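Side-chain contacts in D-mandelate dehydrogenase (PDB 2W2K), which binds NAD and, as a D-isomer specific 2-hydroxyacid dehydrogenase, probably interconverts D-mandelate and its 2-oxo acid: residues D92-D97 with V104-S109; A116-A121 with A179-H184; M321-R326 with L334-G339. All blocks are in the same frame, centred on the assembly; numbering follows the deposited sequence.

Interaction 1 of 3, residues D92-D97 with V104-S109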
ATOM      1  N   ASP B  92     -16.191  22.508   7.245  1.00 26.90           N
ATOM      2  CA  ASP B  92     -17.448  22.919   6.637  1.00 24.99           C
ATOM      3  C   ASP B  92     -18.479  23.418   7.668  1.00 22.12           C
ATOM      4  O   ASP B  92     -19.466  24.035   7.289  1.00 25.18           O
ATOM      5  CB  ASP B  92     -18.043  21.765   5.823  1.00 24.94           C
ATOM      6  N   TRP B  93     -18.258  23.127   8.952  1.00 16.64           N
ATOM      7  CA  TRP B  93     -19.234  23.447  10.019  1.00 13.88           C
ATOM      8  C   TRP B  93     -19.103  24.860  10.648  1.00 14.58           C
ATOM      9  O   TRP B  93     -19.956  25.255  11.445  1.00 13.46           O
ATOM     10  CB  TRP B  93     -19.175  22.383  11.132  1.00 14.25           C
ATOM     11  CG  TRP B  93     -17.786  22.090  11.653  1.00 11.62           C
ATOM     12  CD1 TRP B  93     -16.943  21.086  11.221  1.00 12.54           C
ATOM     13  CD2 TRP B  93     -17.080  22.774  12.703  1.00 14.65           C
ATOM     14  NE1 TRP B  93     -15.771  21.114  11.920  1.00 14.06           N
ATOM     15  CE2 TRP B  93     -15.815  22.135  12.838  1.00 13.74           C
ATOM     16  CE3 TRP B  93     -17.391  23.858  13.548  1.00 12.02           C
ATOM     17  CZ2 TRP B  93     -14.848  22.553  13.774  1.00 12.59           C
ATOM     18  CZ3 TRP B  93     -16.419  24.271  14.505  1.00 13.85           C
ATOM     19  CH2 TRP B  93     -15.166  23.620  14.599  1.00 12.38           C
ATOM     20  N   LEU B  94     -18.065  25.617  10.271  1.00 10.78           N
ATOM     21  CA  LEU B  94     -17.756  26.912  10.918  1.00 13.28           C
ATOM     22  C   LEU B  94     -17.861  28.136   9.990  1.00 13.81           C
ATOM     23  O   LEU B  94     -17.253  28.149   8.910  1.00 16.13           O
ATOM     24  CB  LEU B  94     -16.352  26.879  11.541  1.00 11.95           C
ATOM     25  CG  LEU B  94     -15.805  28.145  12.248  1.00 12.95           C
ATOM     26  CD1 LEU B  94     -16.531  28.394  13.549  1.00  9.33           C
ATOM     27  CD2 LEU B  94     -14.299  28.009  12.513  1.00 15.20           C
ATOM     28  N   ASP B  95     -18.600  29.164  10.439  1.00 11.94           N
ATOM     29  CA  ASP B  95     -18.653  30.469   9.763  1.00 11.41           C
ATOM     30  C   ASP B  95     -17.487  31.309  10.305  1.00 12.79           C
ATOM     31  O   ASP B  95     -17.635  32.082  11.280  1.00 11.68           O
ATOM     32  CB  ASP B  95     -20.026  31.163   9.967  1.00 10.61           C
ATOM     33  CG  ASP B  95     -20.180  32.471   9.159  1.00 13.47           C
ATOM     34  OD1 ASP B  95     -19.162  33.085   8.762  1.00 10.17           O
ATOM     35  OD2 ASP B  95     -21.350  32.918   8.959  1.00 13.85           O
ATOM     36  N   LEU B  96     -16.313  31.124   9.694  1.00 10.69           N
ATOM     37  CA  LEU B  96     -15.071  31.764  10.185  1.00 12.41           C
ATOM     38  C   LEU B  96     -15.084  33.300  10.120  1.00 14.97           C
ATOM     39  O   LEU B  96     -14.555  33.979  11.024  1.00 10.48           O
ATOM     40  CB  LEU B  96     -13.830  31.198   9.457  1.00 11.03           C
ATOM     41  CG  LEU B  96     -12.428  31.694   9.883  1.00 10.56           C
ATOM     42  CD1 LEU B  96     -12.144  31.462  11.398  1.00 15.58           C
ATOM     43  CD2 LEU B  96     -11.354  31.022   9.020  1.00 11.93           C
ATOM     44  N   ASP B  97     -15.684  33.866   9.072  1.00 11.94           N
ATOM     45  CA  ASP B  97     -15.787  35.338   9.022  1.00 16.79           C
ATOM     46  C   ASP B  97     -16.651  35.926  10.165  1.00 13.43           C
ATOM     47  O   ASP B  97     -16.310  36.977  10.726  1.00 14.37           O
ATOM     48  CB  ASP B  97     -16.251  35.834   7.639  1.00 17.61           C
ATOM     49  CG  ASP B  97     -15.210  35.574   6.522  1.00 26.57           C
ATOM     50  OD1 ASP B  97     -14.016  35.305   6.798  1.00 23.95           O
ATOM     51  OD2 ASP B  97     -15.596  35.634   5.338  1.00 27.17           O
ATOM     52  N   VAL B 104     -12.549  37.195  17.760  1.00 10.96           N
ATOM     53  CA  VAL B 104     -12.130  35.865  18.228  1.00  7.31           C
ATOM     54  C   VAL B 104     -11.133  35.227  17.241  1.00  8.95           C
ATOM     55  O   VAL B 104     -11.452  35.065  16.068  1.00  9.18           O
ATOM     56  CB  VAL B 104     -13.342  34.891  18.436  1.00  6.48           C
ATOM     57  CG1 VAL B 104     -12.859  33.506  18.990  1.00 10.89           C
ATOM     58  CG2 VAL B 104     -14.426  35.524  19.347  1.00  9.87           C
ATOM     59  N   ALA B 105      -9.945  34.861  17.742  1.00  7.81           N
ATOM     60  CA  ALA B 105      -8.890  34.205  16.963  1.00 10.15           C
ATOM     61  C   ALA B 105      -9.188  32.712  16.838  1.00 10.27           C
ATOM     62  O   ALA B 105      -9.659  32.096  17.795  1.00  7.91           O
ATOM     63  CB  ALA B 105      -7.513  34.407  17.661  1.00  7.60           C
ATOM     64  N   PHE B 106      -8.908  32.130  15.670  1.00  8.06           N
ATOM     65  CA  PHE B 106      -9.106  30.680  15.451  1.00  8.59           C
ATOM     66  C   PHE B 106      -7.776  29.970  15.094  1.00  8.53           C
ATOM     67  O   PHE B 106      -6.915  30.533  14.407  1.00  7.38           O
ATOM     68  CB  PHE B 106     -10.175  30.433  14.360  1.00  9.50           C
ATOM     69  CG  PHE B 106     -10.574  28.965  14.180  1.00  8.95           C
ATOM     70  CD1 PHE B 106     -11.339  28.299  15.157  1.00  7.57           C
ATOM     71  CD2 PHE B 106     -10.224  28.269  13.010  1.00 11.25           C
ATOM     72  CE1 PHE B 106     -11.718  26.937  14.996  1.00 10.33           C
ATOM     73  CE2 PHE B 106     -10.596  26.915  12.836  1.00 11.20           C
ATOM     74  CZ  PHE B 106     -11.344  26.248  13.846  1.00  8.82           C
ATOM     75  N   ALA B 107      -7.630  28.741  15.575  1.00  6.93           N
ATOM     76  CA  ALA B 107      -6.556  27.833  15.167  1.00  8.09           C
ATOM     77  C   ALA B 107      -7.133  26.457  14.841  1.00 10.24           C
ATOM     78  O   ALA B 107      -7.938  25.905  15.622  1.00  7.88           O
ATOM     79  CB  ALA B 107      -5.519  27.697  16.288  1.00  9.86           C
ATOM     80  N   ASN B 108      -6.734  25.906  13.690  1.00  9.00           N
ATOM     81  CA  ASN B 108      -6.925  24.470  13.435  1.00  9.80           C
ATOM     82  C   ASN B 108      -5.677  23.685  13.921  1.00  7.30           C
ATOM     83  O   ASN B 108      -4.890  24.205  14.723  1.00  8.18           O
ATOM     84  CB  ASN B 108      -7.251  24.197  11.956  1.00  9.47           C
ATOM     85  CG  ASN B 108      -6.153  24.685  10.994  1.00  9.94           C
ATOM     86  OD1 ASN B 108      -5.016  24.920  11.386  1.00  9.91           O
ATOM     87  ND2 ASN B 108      -6.504  24.797   9.697  1.00 15.02           N
ATOM     88  N   SER B 109      -5.524  22.444  13.465  1.00  7.59           N
ATOM     89  CA  SER B 109      -4.372  21.610  13.812  1.00  6.95           C
ATOM     90  C   SER B 109      -3.654  21.187  12.510  1.00 10.22           C
ATOM     91  O   SER B 109      -3.257  20.032  12.355  1.00  8.74           O
ATOM     92  CB  SER B 109      -4.811  20.401  14.693  1.00 10.30           C
ATOM     93  OG  SER B 109      -5.426  20.845  15.919  1.00  7.62           O
TER
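F106 makes the contact with L94 and L96 through its ring and CB, while its carbonyl oxygen, on the backbone of strand 105-107, takes a hydrogen bond from the backbone N of A338. The ring and L94 approach from opposite directions. CD2 of L94 sits over the centre of one face, 3.7 Å from the ring centroid and 11° off the ring normal, a well-formed CH-pi contact. L94 reaches that spot with its CG anti to the backbone N (chi1 179°). L96, on the first turn of helix 96-101, comes in at a slant nearer the backbone of the same side chain, with its CD1 3.7 Å from F106 CB. Just before it, D95 is the N-cap and uses OD1 to bind the backbone N of A98, capping the first turn of the helix. The two leucines thus join the loop and helix start of a beta-alpha-beta unit, strand 83-86, helix 96-101 and strand 105-107, to its last strand. F84 meets the F106 ring edge-to-face, and L99 packs on it from the helix. Between the two segments the attraction is dispersion plus one CH-pi contact, so their fit depends on apolar burial and the placing of a methyl over the ring.

Interaction 2 of 3, residues A116-A121 with A179-H184; sequences ATSDLA and ARKAVH
Two helical segments face each other here, closest where D119 and K181 lie opposite with 8.4 Å between their CA atoms, so the gap is bridged by side chains alone. K181 does most of the reaching. Beyond CG its chain is fully extended, and it delivers NZ between two partners on consecutive residues of helix 114-130. NZ gives a hydrogen bond to S118 OG at 2.8 Å and forms a salt bridge with D119 OD1 at 2.7 Å. The D119 and K181 side chains cross at about a right angle, and NZ meets OD1 from above the carboxylate plane, 51° out of it. With chi1 at 63°, S118 holds OG between its own backbone N and carbonyl carbon, where its proton can be shared between, or given to one of, the carbonyls of D114 and T115 in the preceding turn. Helix 173-185 is the one that follows the first strand of the Rossmann domain; its leading residues A173 and I174 bind NAD, and S118 packs close to I174. The neighbouring subunit covers the contact as well: its backbone packs on K181 and an apolar side chain lies on D119. All three touching residues are buried, so the carboxylate probably balances the lysine charge inside the protein, and the serine hydroxyl gives the ammonium a second acceptor, which probably limits its rotation.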
ATOM      1  N   ALA B 116      -0.019  10.342   8.085  1.00  6.89           N
ATOM      2  CA  ALA B 116      -1.143   9.399   7.914  1.00  6.29           C
ATOM      3  C   ALA B 116      -1.850   9.552   6.545  1.00  5.78           C
ATOM      4  O   ALA B 116      -2.057   8.558   5.854  1.00  4.74           O
ATOM      5  CB  ALA B 116      -2.145   9.472   9.094  1.00  7.83           C
ATOM      6  N   THR B 117      -2.178  10.785   6.139  1.00  5.12           N
ATOM      7  CA  THR B 117      -2.955  10.998   4.903  1.00  2.88           C
ATOM      8  C   THR B 117      -2.119  10.630   3.666  1.00  4.54           C
ATOM      9  O   THR B 117      -2.641   9.989   2.722  1.00  5.21           O
ATOM     10  CB  THR B 117      -3.511  12.444   4.786  1.00  4.80           C
ATOM     11  OG1 THR B 117      -4.201  12.786   5.993  1.00  6.96           O
ATOM     12  CG2 THR B 117      -4.511  12.571   3.596  1.00  7.36           C
ATOM     13  N   SER B 118      -0.835  11.013   3.668  1.00  3.64           N
ATOM     14  CA  SER B 118       0.067  10.638   2.533  1.00  5.28           C
ATOM     15  C   SER B 118       0.306   9.111   2.403  1.00  6.48           C
ATOM     16  O   SER B 118       0.366   8.585   1.272  1.00  5.28           O
ATOM     17  CB  SER B 118       1.395  11.424   2.545  1.00  4.50           C
ATOM     18  OG  SER B 118       2.190  11.155   3.712  1.00  6.60           O
ATOM     19  N   ASP B 119       0.462   8.415   3.542  1.00  4.29           N
ATOM     20  CA  ASP B 119       0.572   6.932   3.549  1.00  4.88           C
ATOM     21  C   ASP B 119      -0.701   6.265   2.993  1.00  5.20           C
ATOM     22  O   ASP B 119      -0.613   5.270   2.245  1.00  5.53           O
ATOM     23  CB  ASP B 119       0.806   6.411   4.983  1.00  6.27           C
ATOM     24  CG  ASP B 119       2.269   6.525   5.451  1.00 11.50           C
ATOM     25  OD1 ASP B 119       3.158   6.858   4.625  1.00 13.38           O
ATOM     26  OD2 ASP B 119       2.524   6.276   6.668  1.00 11.38           O
ATOM     27  N   LEU B 120      -1.887   6.772   3.378  1.00  4.96           N
ATOM     28  CA  LEU B 120      -3.173   6.188   2.889  1.00  4.58           C
ATOM     29  C   LEU B 120      -3.337   6.435   1.381  1.00  4.46           C
ATOM     30  O   LEU B 120      -3.814   5.549   0.653  1.00  6.43           O
ATOM     31  CB  LEU B 120      -4.405   6.709   3.696  1.00  5.72           C
ATOM     32  CG  LEU B 120      -5.786   5.991   3.617  1.00  7.81           C
ATOM     33  CD1 LEU B 120      -6.626   6.402   2.396  1.00 14.94           C
ATOM     34  CD2 LEU B 120      -5.714   4.434   3.721  1.00  8.85           C
ATOM     35  N   ALA B 121      -2.910   7.604   0.890  1.00  5.19           N
ATOM     36  CA  ALA B 121      -2.895   7.830  -0.574  1.00  6.00           C
ATOM     37  C   ALA B 121      -1.957   6.852  -1.322  1.00  5.58           C
ATOM     38  O   ALA B 121      -2.310   6.345  -2.402  1.00  5.90           O
ATOM     39  CB  ALA B 121      -2.539   9.308  -0.898  1.00  6.51           C
ATOM     40  N   ALA B 179       4.280  12.554  -3.153  1.00  6.38           N
ATOM     41  CA  ALA B 179       5.230  12.553  -4.291  1.00  8.41           C
ATOM     42  C   ALA B 179       6.615  12.042  -3.897  1.00  6.15           C
ATOM     43  O   ALA B 179       7.264  11.338  -4.670  1.00  7.27           O
ATOM     44  CB  ALA B 179       5.341  13.978  -4.930  1.00  7.00           C
ATOM     45  N   ARG B 180       7.078  12.403  -2.705  1.00  5.11           N
ATOM     46  CA  ARG B 180       8.393  11.922  -2.216  1.00  6.55           C
ATOM     47  C   ARG B 180       8.380  10.374  -2.131  1.00  9.19           C
ATOM     48  O   ARG B 180       9.322   9.688  -2.592  1.00  7.95           O
ATOM     49  CB  ARG B 180       8.733  12.533  -0.846  1.00  8.30           C
ATOM     50  CG  ARG B 180      10.145  12.155  -0.316  1.00  9.57           C
ATOM     51  CD  ARG B 180      10.429  12.676   1.102  1.00 10.18           C
ATOM     52  NE  ARG B 180       9.548  12.106   2.112  1.00 12.01           N
ATOM     53  CZ  ARG B 180       9.653  10.866   2.612  1.00 14.54           C
ATOM     54  NH1 ARG B 180      10.617  10.037   2.218  1.00 12.08           N
ATOM     55  NH2 ARG B 180       8.784  10.456   3.514  1.00  8.54           N
ATOM     56  N   LYS B 181       7.307   9.838  -1.559  1.00  9.58           N
ATOM     57  CA  LYS B 181       7.168   8.380  -1.395  1.00  7.50           C
ATOM     58  C   LYS B 181       6.983   7.661  -2.759  1.00  7.02           C
ATOM     59  O   LYS B 181       7.612   6.625  -3.009  1.00  6.07           O
ATOM     60  CB  LYS B 181       6.049   8.074  -0.379  1.00  7.12           C
ATOM     61  CG  LYS B 181       6.384   8.519   1.082  1.00  3.91           C
ATOM     62  CD  LYS B 181       5.106   8.503   1.991  1.00  3.37           C
ATOM     63  CE  LYS B 181       5.430   9.115   3.341  1.00  9.70           C
ATOM     64  NZ  LYS B 181       4.240   9.318   4.223  1.00 10.31           N
ATOM     65  N   ALA B 182       6.168   8.240  -3.645  1.00  3.30           N
ATOM     66  CA  ALA B 182       5.912   7.641  -4.967  1.00  4.61           C
ATOM     67  C   ALA B 182       7.119   7.709  -5.922  1.00  5.32           C
ATOM     68  O   ALA B 182       7.359   6.748  -6.671  1.00  3.59           O
ATOM     69  CB  ALA B 182       4.672   8.289  -5.631  1.00  7.05           C
ATOM     70  N   VAL B 183       7.856   8.832  -5.884  1.00  7.36           N
ATOM     71  CA  VAL B 183       9.035   9.060  -6.773  1.00  6.43           C
ATOM     72  C   VAL B 183      10.293   8.333  -6.269  1.00  9.02           C
ATOM     73  O   VAL B 183      10.867   7.492  -6.982  1.00  8.51           O
ATOM     74  CB  VAL B 183       9.369  10.597  -6.973  1.00  6.37           C
ATOM     75  CG1 VAL B 183      10.712  10.777  -7.716  1.00 10.20           C
ATOM     76  CG2 VAL B 183       8.225  11.300  -7.706  1.00  7.71           C
ATOM     77  N   HIS B 184      10.723   8.651  -5.048  1.00  9.27           N
ATOM     78  CA  HIS B 184      11.936   8.021  -4.498  1.00 11.45           C
ATOM     79  C   HIS B 184      11.738   6.566  -4.060  1.00 12.30           C
ATOM     80  O   HIS B 184      12.618   5.717  -4.299  1.00 13.65           O
ATOM     81  CB  HIS B 184      12.545   8.898  -3.394  1.00 13.72           C
ATOM     82  CG  HIS B 184      12.961  10.251  -3.899  1.00 17.42           C
ATOM     83  ND1 HIS B 184      13.783  10.402  -4.997  1.00 18.96           N
ATOM     84  CD2 HIS B 184      12.612  11.500  -3.516  1.00 21.09           C
ATOM     85  CE1 HIS B 184      13.947  11.691  -5.250  1.00 20.74           C
ATOM     86  NE2 HIS B 184      13.246  12.379  -4.367  1.00 20.59           N
TER

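Interaction 3 of 3, residues M321-R326 with L334-G339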
ATOM      1  N   MET B 321      -4.040  22.242  23.040  1.00  6.52           N
ATOM      2  CA  MET B 321      -3.674  22.684  24.406  1.00  5.14           C
ATOM      3  C   MET B 321      -2.573  23.756  24.388  1.00  8.48           C
ATOM      4  O   MET B 321      -2.695  24.787  25.067  1.00  5.67           O
ATOM      5  CB  MET B 321      -3.249  21.493  25.282  1.00  7.12           C
ATOM      6  CG  MET B 321      -4.383  20.499  25.636  1.00  8.60           C
ATOM      7  SD  MET B 321      -3.875  19.256  26.875  1.00 10.97           S
ATOM      8  CE  MET B 321      -3.915  17.738  25.930  1.00 16.96           C
ATOM      9  N   THR B 322      -1.508  23.518  23.603  1.00  6.67           N
ATOM     10  CA  THR B 322      -0.378  24.453  23.480  1.00  7.51           C
ATOM     11  C   THR B 322      -0.763  25.806  22.874  1.00  7.48           C
ATOM     12  O   THR B 322      -0.305  26.856  23.345  1.00  8.74           O
ATOM     13  CB  THR B 322       0.838  23.798  22.694  1.00  9.09           C
ATOM     14  OG1 THR B 322       1.250  22.588  23.363  1.00  8.45           O
ATOM     15  CG2 THR B 322       2.026  24.756  22.597  1.00 13.20           C
ATOM     16  N   ASN B 323      -1.602  25.787  21.833  1.00  7.37           N
ATOM     17  CA  ASN B 323      -2.123  27.026  21.240  1.00  7.61           C
ATOM     18  C   ASN B 323      -2.791  27.951  22.280  1.00 10.12           C
ATOM     19  O   ASN B 323      -2.482  29.168  22.364  1.00  6.34           O
ATOM     20  CB  ASN B 323      -3.091  26.711  20.091  1.00  7.19           C
ATOM     21  CG  ASN B 323      -2.386  26.541  18.717  1.00  8.58           C
ATOM     22  OD1 ASN B 323      -2.730  25.634  17.926  1.00 12.75           O
ATOM     23  ND2 ASN B 323      -1.437  27.403  18.431  1.00  8.25           N
ATOM     24  N   ILE B 324      -3.693  27.387  23.078  1.00  5.83           N
ATOM     25  CA  ILE B 324      -4.442  28.183  24.085  1.00  7.43           C
ATOM     26  C   ILE B 324      -3.521  28.695  25.232  1.00  7.61           C
ATOM     27  O   ILE B 324      -3.631  29.862  25.679  1.00  7.40           O
ATOM     28  CB  ILE B 324      -5.692  27.395  24.591  1.00  5.78           C
ATOM     29  CG1 ILE B 324      -6.733  27.235  23.452  1.00  6.54           C
ATOM     30  CG2 ILE B 324      -6.343  28.081  25.803  1.00  9.69           C
ATOM     31  CD1 ILE B 324      -7.821  26.183  23.752  1.00  6.54           C
ATOM     32  N   ASP B 325      -2.590  27.847  25.668  1.00  9.07           N
ATOM     33  CA  ASP B 325      -1.594  28.220  26.708  1.00 10.40           C
ATOM     34  C   ASP B 325      -0.722  29.398  26.243  1.00  9.49           C
ATOM     35  O   ASP B 325      -0.616  30.420  26.946  1.00 10.01           O
ATOM     36  CB  ASP B 325      -0.723  26.993  27.062  1.00  8.72           C
ATOM     37  CG  ASP B 325       0.122  27.179  28.341  1.00 16.46           C
ATOM     38  OD1 ASP B 325       0.412  28.315  28.780  1.00 17.57           O
ATOM     39  OD2 ASP B 325       0.512  26.151  28.919  1.00 16.74           O
ATOM     40  N   ARG B 326      -0.104  29.246  25.069  1.00  9.57           N
ATOM     41  CA  ARG B 326       0.660  30.338  24.420  1.00  8.80           C
ATOM     42  C   ARG B 326      -0.132  31.665  24.358  1.00  9.79           C
ATOM     43  O   ARG B 326       0.358  32.696  24.812  1.00 10.39           O
ATOM     44  CB  ARG B 326       1.118  29.959  23.007  1.00  6.67           C
ATOM     45  CG  ARG B 326       2.240  28.920  22.975  1.00 10.82           C
ATOM     46  CD  ARG B 326       2.537  28.415  21.539  1.00 10.91           C
ATOM     47  NE  ARG B 326       2.971  29.477  20.623  1.00 10.87           N
ATOM     48  CZ  ARG B 326       4.238  29.818  20.360  1.00 20.27           C
ATOM     49  NH1 ARG B 326       5.252  29.188  20.945  1.00 13.32           N
ATOM     50  NH2 ARG B 326       4.483  30.800  19.496  1.00 13.20           N
ATOM     51  N   LEU B 334      -0.217  32.172  18.112  1.00 11.61           N
ATOM     52  CA  LEU B 334      -0.666  30.805  17.765  1.00  9.90           C
ATOM     53  C   LEU B 334       0.318  30.127  16.789  1.00 12.81           C
ATOM     54  O   LEU B 334       0.934  30.791  15.942  1.00 12.77           O
ATOM     55  CB  LEU B 334      -2.079  30.849  17.129  1.00  9.69           C
ATOM     56  CG  LEU B 334      -3.300  31.365  17.939  1.00  8.48           C
ATOM     57  CD1 LEU B 334      -4.561  31.589  17.038  1.00  9.47           C
ATOM     58  CD2 LEU B 334      -3.610  30.442  19.115  1.00  8.91           C
ATOM     59  N   LEU B 335       0.470  28.815  16.934  1.00 11.99           N
ATOM     60  CA  LEU B 335       1.336  28.003  16.056  1.00 13.70           C
ATOM     61  C   LEU B 335       0.668  27.728  14.700  1.00 15.17           C
ATOM     62  O   LEU B 335       1.342  27.682  13.653  1.00 13.12           O
ATOM     63  CB  LEU B 335       1.686  26.680  16.745  1.00 12.96           C
ATOM     64  CG  LEU B 335       2.501  26.680  18.053  1.00 13.32           C
ATOM     65  CD1 LEU B 335       2.467  25.294  18.728  1.00 14.59           C
ATOM     66  CD2 LEU B 335       3.947  27.162  17.838  1.00 13.34           C
ATOM     67  N   THR B 336      -0.657  27.561  14.728  1.00 10.62           N
ATOM     68  CA  THR B 336      -1.453  27.157  13.543  1.00 10.99           C
ATOM     69  C   THR B 336      -2.719  28.004  13.327  1.00  9.47           C
ATOM     70  O   THR B 336      -3.832  27.475  13.298  1.00  9.25           O
ATOM     71  CB  THR B 336      -1.840  25.640  13.574  1.00 11.79           C
ATOM     72  OG1 THR B 336      -2.474  25.310  14.831  1.00 13.58           O
ATOM     73  CG2 THR B 336      -0.603  24.744  13.375  1.00  9.14           C
ATOM     74  N   PRO B 337      -2.558  29.329  13.135  1.00 11.42           N
ATOM     75  CA  PRO B 337      -3.739  30.161  12.929  1.00  9.39           C
ATOM     76  C   PRO B 337      -4.417  29.841  11.598  1.00 11.24           C
ATOM     77  O   PRO B 337      -3.750  29.389  10.648  1.00 10.83           O
ATOM     78  CB  PRO B 337      -3.162  31.576  12.859  1.00 11.45           C
ATOM     79  CG  PRO B 337      -1.742  31.380  12.385  1.00 12.56           C
ATOM     80  CD  PRO B 337      -1.313  30.125  13.089  1.00  7.55           C
ATOM     81  N   ALA B 338      -5.733  30.040  11.563  1.00  9.04           N
ATOM     82  CA  ALA B 338      -6.507  30.049  10.324  1.00 14.08           C
ATOM     83  C   ALA B 338      -7.469  31.231  10.358  1.00 14.58           C
ATOM     84  O   ALA B 338      -8.186  31.439  11.359  1.00 14.08           O
ATOM     85  CB  ALA B 338      -7.270  28.723  10.134  1.00 14.67           C
ATOM     86  N   GLY B 339      -7.514  31.986   9.256  1.00 12.88           N
ATOM     87  CA  GLY B 339      -8.309  33.211   9.195  1.00 14.25           C
ATOM     88  C   GLY B 339      -7.489  34.377   9.721  1.00 13.60           C
ATOM     89  O   GLY B 339      -6.255  34.333   9.665  1.00 14.66           O
TER
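L335 lies across R326 at about a right angle, part of the way the tail of the chain folds back on helix 310-330 within the flavodoxin-like catalytic domain. Its CD2 sits over the centre of one face of the guanidinium, 3.6 Å above the plane, and comes within 3.7 Å of CZ. A bend at chi3 of R326 (61°) turns the group flat against the leucine, and a hydrogen bond from NE to the carbonyl of P333 helps hold that rotation. The other branch of L335 points to the preceding helical turn, where CD1 and T322 CG2 meet obliquely at 3.9 Å. L335 is thus wedged between two side chains one turn apart on the helix. T322 turns its hydroxyl the other way, to the carbonyl of R318. Between the helix and the loop, N323 is buried and its side chain lies against the L334-L335 backbone, crossing the T336 side chain at about a right angle. The T336 hydroxyl is hydrogen-bonded to the carbonyl of N108, which ties the loop to the chain just past the end of strand 105-107. N323 and L334 both pack on A107 of that strand. L334 adds its own packing on N323: its CD2 is 3.9 Å from N323 CB and 3.7 Å from N323 O.

Interactions 1 and 3 belong to the same domain, with centres about 12 Å apart, and strand 105-107 serves both: one side is met by the start of helix 96-101, and the returning tail 334-339 is bonded to the strand's backbone and packs on A107. Both are partly buried; interaction 1 is purely apolar, while interaction 3 mixes leucines with an amide, a hydroxyl and a guanidinium face. Interaction 2 stands about 28 Å from either, touches neither, and is wholly buried beside the NAD site and the subunit interface. There the chemistry turns to charge, a lysine held by a carboxylate and a hydroxyl. The chain passes from strand 105-107 into helix 114-130, and so from one region to the other.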